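Side-chain contacts in putative NAD(P)H-flavin oxidoreductase (Neisseria meningitidis serogroup A / serotype 4A, PDB 6WT2), which probably reduces nitro compounds such as chloramphenicol at the expense of NAD(P)H, using a bound FMN as cofactor: residues F127-D130 with I134-D137; G51-Q56 with L106-V111. All blocks are in the same frame, centred on the assembly; numbering follows the deposited sequence.

Contact 1 of 2, residues F127-D130 with I134-D137; sequences FQAD and ILDD. With NIO (nicotinic acid), chain E.
Gln128 O receives the backbone N-H of Ile134, with N to O at 2.9 Å and an N-H...O angle of 165°, a bond that closes the turn just past the end of helix 114-131. Beside it a water links the next pair of residues, donating to Ala129 O and accepting from Leu135 N. Side-chain packing accompanies these bonds. Leu135 crosses Gln128 at about a right angle: its CG lies 3.7 Å from Gln128 CB, and its CD2 comes to 3.5 Å from Gln128 OE1. The other branch, CD1, touches Ala129 CB at 4.1 Å. The two segments thus form the exit of helix 114-131 and the loop leading into helix 138-162, whose first turn Asp137 N-caps. Ile134 sends CG1 between its backbone N and carbonyl carbon (chi1 58°), which carries CD1 obliquely across the Gln128 chain, to 4.1 Å from NE2. The amide itself is held elsewhere, NE2 giving to Ala95 O and OE1 accepting a weak bond from Phe97 N. Within the two segments, Phe127 makes the ligand contact: it faces the nicotinic acid and also packs on Glu171 of the second subunit. C4 of the ligand sits 3.8 Å above the centre of the Phe127 ring plane, the nicotinic ring standing steeply to it.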
loop_
_atom_site.group_PDB
_atom_site.type_symbol
_atom_site.label_atom_id
_atom_site.label_comp_id
_atom_site.label_asym_id
_atom_site.label_seq_id
_atom_site.Cartn_x
_atom_site.Cartn_y
_atom_site.Cartn_z
ATOM N N PHE A 127 14.822 -2.093 -15.500
ATOM C CA PHE A 127 13.897 -1.443 -14.576
ATOM C C PHE A 127 14.546 -1.255 -13.211
ATOM O O PHE A 127 14.567 -0.149 -12.659
ATOM C CB PHE A 127 12.616 -2.278 -14.453
ATOM C CG PHE A 127 11.744 -1.876 -13.295
ATOM C CD1 PHE A 127 11.111 -0.648 -13.287
ATOM C CD2 PHE A 127 11.558 -2.722 -12.219
ATOM C CE1 PHE A 127 10.304 -0.258 -12.209
ATOM C CE2 PHE A 127 10.760 -2.342 -11.138
ATOM C CZ PHE A 127 10.132 -1.110 -11.137
ATOM N N GLN A 128 15.114 -2.329 -12.667
ATOM C CA GLN A 128 15.670 -2.275 -11.322
ATOM C C GLN A 128 16.966 -1.480 -11.272
ATOM O O GLN A 128 17.247 -0.815 -10.273
ATOM C CB GLN A 128 15.905 -3.687 -10.804
ATOM C CG GLN A 128 14.636 -4.422 -10.473
ATOM C CD GLN A 128 14.934 -5.704 -9.747
ATOM O OE1 GLN A 128 15.962 -6.333 -10.001
ATOM N NE2 GLN A 128 14.061 -6.094 -8.825
ATOM N N ALA A 129 17.788 -1.560 -12.319
ATOM C CA ALA A 129 19.079 -0.882 -12.262
ATOM C C ALA A 129 18.971 0.598 -12.617
ATOM O O ALA A 129 19.649 1.427 -12.005
ATOM C CB ALA A 129 20.080 -1.572 -13.191
ATOM N N ASP A 130 18.120 0.948 -13.584
ATOM C CA ASP A 130 18.157 2.262 -14.219
ATOM C C ASP A 130 16.935 3.131 -13.950
ATOM O O ASP A 130 17.071 4.359 -13.909
ATOM C CB ASP A 130 18.309 2.116 -15.740
ATOM C CG ASP A 130 19.635 1.496 -16.144
ATOM O OD1 ASP A 130 20.599 1.582 -15.355
ATOM O OD2 ASP A 130 19.717 0.934 -17.262
ATOM N N ILE A 134 17.281 0.391 -7.627
ATOM C CA ILE A 134 17.273 -0.316 -6.353
ATOM C C ILE A 134 18.316 -1.430 -6.298
ATOM O O ILE A 134 18.320 -2.212 -5.351
ATOM C CB ILE A 134 15.870 -0.869 -6.030
ATOM C CG1 ILE A 134 15.384 -1.807 -7.152
ATOM C CG2 ILE A 134 14.890 0.264 -5.760
ATOM C CD1 ILE A 134 14.047 -2.479 -6.858
ATOM N N LEU A 135 19.208 -1.520 -7.286
ATOM C CA LEU A 135 20.204 -2.589 -7.329
ATOM C C LEU A 135 21.543 -2.217 -6.704
ATOM O O LEU A 135 22.446 -3.060 -6.666
ATOM C CB LEU A 135 20.450 -3.036 -8.770
ATOM C CG LEU A 135 19.327 -3.817 -9.432
ATOM C CD1 LEU A 135 19.911 -4.716 -10.497
ATOM C CD2 LEU A 135 18.557 -4.624 -8.399
ATOM N N ASP A 136 21.716 -0.991 -6.231
ATOM C CA ASP A 136 22.961 -0.647 -5.560
ATOM C C ASP A 136 22.895 -0.846 -4.053
ATOM O O ASP A 136 23.944 -0.874 -3.399
ATOM C CB ASP A 136 23.348 0.804 -5.867
ATOM C CG ASP A 136 23.996 0.958 -7.231
ATOM O OD1 ASP A 136 24.072 -0.047 -7.976
ATOM O OD2 ASP A 136 24.438 2.083 -7.554
ATOM N N ASP A 137 21.697 -1.001 -3.494
ATOM C CA ASP A 137 21.509 -1.061 -2.050
ATOM C C ASP A 137 20.516 -2.167 -1.729
ATOM O O ASP A 137 19.390 -2.159 -2.235
ATOM C CB ASP A 137 21.016 0.286 -1.513
ATOM C CG ASP A 137 20.748 0.260 -0.020
ATOM O OD1 ASP A 137 21.321 -0.595 0.689
ATOM O OD2 ASP A 137 19.950 1.100 0.445
HETATM N N NIO E . 7.353 -2.560 -15.992
HETATM C C1 NIO E . 6.431 -3.531 -15.912
HETATM C C2 NIO E . 5.954 -3.954 -14.678
HETATM C C3 NIO E . 6.440 -3.373 -13.512
HETATM C C4 NIO E . 7.403 -2.381 -13.620
HETATM C C5 NIO E . 7.843 -1.990 -14.881
HETATM C C6 NIO E . 4.925 -5.049 -14.603
HETATM O O1 NIO E . 4.392 -5.285 -13.501
HETATM O O2 NIO E . 4.638 -5.698 -15.642
HETATM O O HOH W 1 20.496 0.710 -9.033
#

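Contact 2 of 2, residues G51-Q56 with L106-V111; sequences GSEPWQ and LKRRGV. With FMN (flavin mononucleotide), chain K; NIO (nicotinic acid), chain E.
Glu53 and Arg108 pair beside the flavin and nicotinic acid pocket, where the loop entering strand 55-59 meets the C-terminal end of helix 100-108. Arg108 grips one carboxylate oxygen with two nitrogens: NE to Glu53 OE2 at 3.0 Å, with an N-H...O angle of 138°, and a weak bond from NH2 to the same OE2 at 3.1 Å. The salt bridge is not flat. The carboxylate and guanidinium planes lie 75° apart, and NE meets OE2 from above the carboxylate plane. Arg108 starts with CG anti to its N and then bends at chi3 (56°), turning the guanidinium toward the 51-53 loop; Ser52 O lies in its plane, 3.8 Å from NH2. The other Glu53 oxygen, OE1, accepts a hydrogen bond from Arg215 N of the second subunit, so this carboxylate also helps join the dimer.

Arg109 leaves the same helix end toward the ligands. Its NH1 and NH2 fork onto O2 of the nicotinic acid at 3.0 and 3.1 Å, with that oxygen in the guanidinium plane, while O4' of FMN lies over one face, 3.9 Å from CZ. Gly51, which has positive phi, is the residue of its loop whose CA lies nearest the other segment, 7.0 Å from Arg109 CA. A Schellman motif at Gly110 ends the helix. Leu106 packs on Leu121 and Tyr124 of helix 114-131, and Pro54 bridges to strand 85-92 and to Cys145 and Gln148 of helix 138-162.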
loop_
_atom_site.group_PDB
_atom_site.type_symbol
_atom_site.label_atom_id
_atom_site.label_comp_id
_atom_site.label_asym_id
_atom_site.label_seq_id
_atom_site.Cartn_x
_atom_site.Cartn_y
_atom_site.Cartn_z
ATOM N N GLY A 51 4.158 -8.644 -10.822
ATOM C CA GLY A 51 3.553 -9.863 -10.307
ATOM C C GLY A 51 4.445 -10.612 -9.347
ATOM O O GLY A 51 4.354 -11.843 -9.249
ATOM N N SER A 52 5.298 -9.896 -8.613
ATOM C CA SER A 52 6.273 -10.547 -7.744
ATOM C C SER A 52 5.630 -11.186 -6.511
ATOM O O SER A 52 6.147 -12.193 -6.007
ATOM C CB SER A 52 7.329 -9.530 -7.312
ATOM O OG SER A 52 6.695 -8.407 -6.709
ATOM N N GLU A 53 4.527 -10.628 -6.006
ATOM C CA GLU A 53 3.873 -11.110 -4.793
ATOM C C GLU A 53 4.890 -11.321 -3.664
ATOM O O GLU A 53 4.986 -12.417 -3.107
ATOM C CB GLU A 53 3.113 -12.402 -5.071
ATOM C CG GLU A 53 2.030 -12.280 -6.137
ATOM C CD GLU A 53 1.443 -13.629 -6.529
ATOM O OE1 GLU A 53 0.983 -14.371 -5.624
ATOM O OE2 GLU A 53 1.437 -13.948 -7.750
ATOM N N PRO A 54 5.668 -10.300 -3.323
ATOM C CA PRO A 54 6.867 -10.521 -2.510
ATOM C C PRO A 54 6.555 -10.536 -1.021
ATOM O O PRO A 54 7.253 -9.908 -0.226
ATOM C CB PRO A 54 7.741 -9.324 -2.887
ATOM C CG PRO A 54 6.723 -8.205 -3.022
ATOM C CD PRO A 54 5.469 -8.864 -3.616
ATOM N N TRP A 55 5.501 -11.243 -0.639
ATOM C CA TRP A 55 4.988 -11.177 0.714
ATOM C C TRP A 55 4.750 -12.571 1.280
ATOM O O TRP A 55 4.539 -13.538 0.542
ATOM C CB TRP A 55 3.683 -10.386 0.771
ATOM C CG TRP A 55 2.671 -10.724 -0.325
ATOM C CD1 TRP A 55 2.090 -11.936 -0.585
ATOM C CD2 TRP A 55 2.113 -9.805 -1.259
ATOM N NE1 TRP A 55 1.211 -11.821 -1.644
ATOM C CE2 TRP A 55 1.200 -10.517 -2.062
ATOM C CE3 TRP A 55 2.283 -8.433 -1.483
ATOM C CZ2 TRP A 55 0.480 -9.911 -3.085
ATOM C CZ3 TRP A 55 1.575 -7.835 -2.505
ATOM C CH2 TRP A 55 0.678 -8.565 -3.285
ATOM N N GLN A 56 4.817 -12.653 2.610
ATOM C CA GLN A 56 4.238 -13.740 3.388
ATOM C C GLN A 56 3.350 -13.100 4.444
ATOM O O GLN A 56 3.651 -12.002 4.910
ATOM C CB GLN A 56 5.310 -14.596 4.079
ATOM C CG GLN A 56 6.341 -15.175 3.159
ATOM C CD GLN A 56 5.846 -16.428 2.474
ATOM O OE1 GLN A 56 5.240 -16.366 1.402
ATOM N NE2 GLN A 56 6.094 -17.578 3.094
ATOM N N LEU A 106 7.955 -14.903 -12.570
ATOM C CA LEU A 106 7.891 -14.702 -14.015
ATOM C C LEU A 106 7.206 -15.866 -14.718
ATOM O O LEU A 106 6.414 -15.662 -15.642
ATOM C CB LEU A 106 9.297 -14.516 -14.573
ATOM C CG LEU A 106 9.341 -14.424 -16.097
ATOM C CD1 LEU A 106 8.466 -13.284 -16.566
ATOM C CD2 LEU A 106 10.771 -14.226 -16.596
ATOM N N LYS A 107 7.527 -17.102 -14.328
ATOM C CA LYS A 107 6.824 -18.230 -14.914
ATOM C C LYS A 107 5.346 -18.195 -14.558
ATOM O O LYS A 107 4.506 -18.602 -15.366
ATOM C CB LYS A 107 7.475 -19.538 -14.461
ATOM C CG LYS A 107 8.944 -19.612 -14.861
ATOM C CD LYS A 107 9.503 -21.010 -14.755
ATOM C CE LYS A 107 9.891 -21.370 -13.347
ATOM N NZ LYS A 107 10.820 -22.576 -13.359
ATOM N N ARG A 108 5.010 -17.706 -13.360
ATOM C CA ARG A 108 3.614 -17.620 -12.949
ATOM C C ARG A 108 2.847 -16.572 -13.754
ATOM O O ARG A 108 1.615 -16.658 -13.839
ATOM C CB ARG A 108 3.532 -17.316 -11.448
ATOM C CG ARG A 108 2.196 -17.650 -10.788
ATOM C CD ARG A 108 2.313 -17.643 -9.254
ATOM N NE ARG A 108 2.832 -16.368 -8.779
ATOM C CZ ARG A 108 3.998 -16.217 -8.162
ATOM N NH1 ARG A 108 4.769 -17.280 -7.905
ATOM N NH2 ARG A 108 4.376 -15.002 -7.785
ATOM N N ARG A 109 3.545 -15.588 -14.342
ATOM C CA ARG A 109 2.933 -14.685 -15.316
ATOM C C ARG A 109 2.697 -15.347 -16.663
ATOM O O ARG A 109 2.145 -14.708 -17.563
ATOM C CB ARG A 109 3.803 -13.448 -15.532
ATOM C CG ARG A 109 4.111 -12.678 -14.285
ATOM C CD ARG A 109 4.768 -11.350 -14.622
ATOM N NE ARG A 109 3.817 -10.411 -15.215
ATOM C CZ ARG A 109 4.094 -9.138 -15.498
ATOM N NH1 ARG A 109 5.306 -8.649 -15.270
ATOM N NH2 ARG A 109 3.159 -8.361 -16.023
ATOM N N GLY A 110 3.111 -16.601 -16.841
ATOM C CA GLY A 110 2.942 -17.264 -18.116
ATOM C C GLY A 110 4.058 -17.044 -19.106
ATOM O O GLY A 110 3.854 -17.259 -20.309
ATOM N N VAL A 111 5.234 -16.624 -18.654
ATOM C CA VAL A 111 6.401 -16.479 -19.524
ATOM C C VAL A 111 7.353 -17.626 -19.190
ATOM O O VAL A 111 8.065 -17.578 -18.181
ATOM C CB VAL A 111 7.084 -15.118 -19.344
ATOM C CG1 VAL A 111 8.210 -14.952 -20.342
ATOM C CG2 VAL A 111 6.061 -13.980 -19.457
HETATM N N1 FMN K . 1.997 -3.047 -15.072
HETATM C C2 FMN K . 2.482 -2.439 -16.190
HETATM O O2 FMN K . 2.082 -2.852 -17.296
HETATM N N3 FMN K . 3.463 -1.519 -16.156
HETATM C C4 FMN K . 3.973 -1.064 -14.995
HETATM O O4 FMN K . 4.805 -0.137 -14.957
HETATM C C4A FMN K . 3.450 -1.628 -13.742
HETATM N N5 FMN K . 4.026 -1.335 -12.561
HETATM C C5A FMN K . 3.465 -1.782 -11.421
HETATM C C6 FMN K . 3.818 -1.175 -10.218
HETATM C C7 FMN K . 3.265 -1.665 -9.046
HETATM C C7M FMN K . 3.632 -1.017 -7.742
HETATM C C8 FMN K . 2.156 -2.649 -9.106
HETATM C C8M FMN K . 1.446 -3.108 -7.859
HETATM C C9 FMN K . 1.801 -3.247 -10.310
HETATM C C9A FMN K . 2.351 -2.771 -11.471
HETATM N N10 FMN K . 1.930 -3.302 -12.707
HETATM C C10 FMN K . 2.479 -2.736 -13.863
HETATM C "C1'" FMN K . 0.852 -4.294 -12.783
HETATM C "C2'" FMN K . 1.362 -5.700 -12.407
HETATM O "O2'" FMN K . 2.092 -6.257 -13.507
HETATM C "C3'" FMN K . 0.157 -6.567 -12.101
HETATM O "O3'" FMN K . -0.457 -6.064 -10.912
HETATM C "C4'" FMN K . 0.526 -8.035 -11.875
HETATM O "O4'" FMN K . 1.168 -8.506 -13.067
HETATM C "C5'" FMN K . -0.725 -8.853 -11.590
HETATM O "O5'" FMN K . -1.708 -8.572 -12.589
HETATM P P FMN K . -3.180 -8.107 -12.132
HETATM O O1P FMN K . -3.650 -9.189 -11.205
HETATM O O2P FMN K . -3.946 -7.951 -13.414
HETATM O O3P FMN K . -2.892 -6.778 -11.452
HETATM N N NIO E . 7.353 -2.560 -15.992
HETATM C C1 NIO E . 6.431 -3.531 -15.912
HETATM C C2 NIO E . 5.954 -3.954 -14.678
HETATM C C3 NIO E . 6.440 -3.373 -13.512
HETATM C C4 NIO E . 7.403 -2.381 -13.620
HETATM C C5 NIO E . 7.843 -1.990 -14.881
HETATM C C6 NIO E . 4.925 -5.049 -14.603
HETATM O O1 NIO E . 4.392 -5.285 -13.501
HETATM O O2 NIO E . 4.638 -5.698 -15.642
#

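In the fold
Contacts 1 and 2 meet the same nicotinic acid from different parts of the chain: 127-130 supplies the aromatic ring that receives the pyridine edge, and 106-111 the arginine that holds the carboxylate. Their centres are 19 Å apart and their nearest atoms about 8 Å, so they do not touch. Helices 100-108 and 114-131, which follow each other in the chain, connect them, and Tyr124 OH of the second helix takes a hydrogen bond from Arg109 NH1. Contact 2 also reaches FMN, whereas in contact 1 Phe127 meets the acid, with the Ile134 side chain about 11 Å from FMN. Residues of both subunits build this flavin site, with Arg23 and Arg214 of the second subunit hydrogen-bonded to FMN.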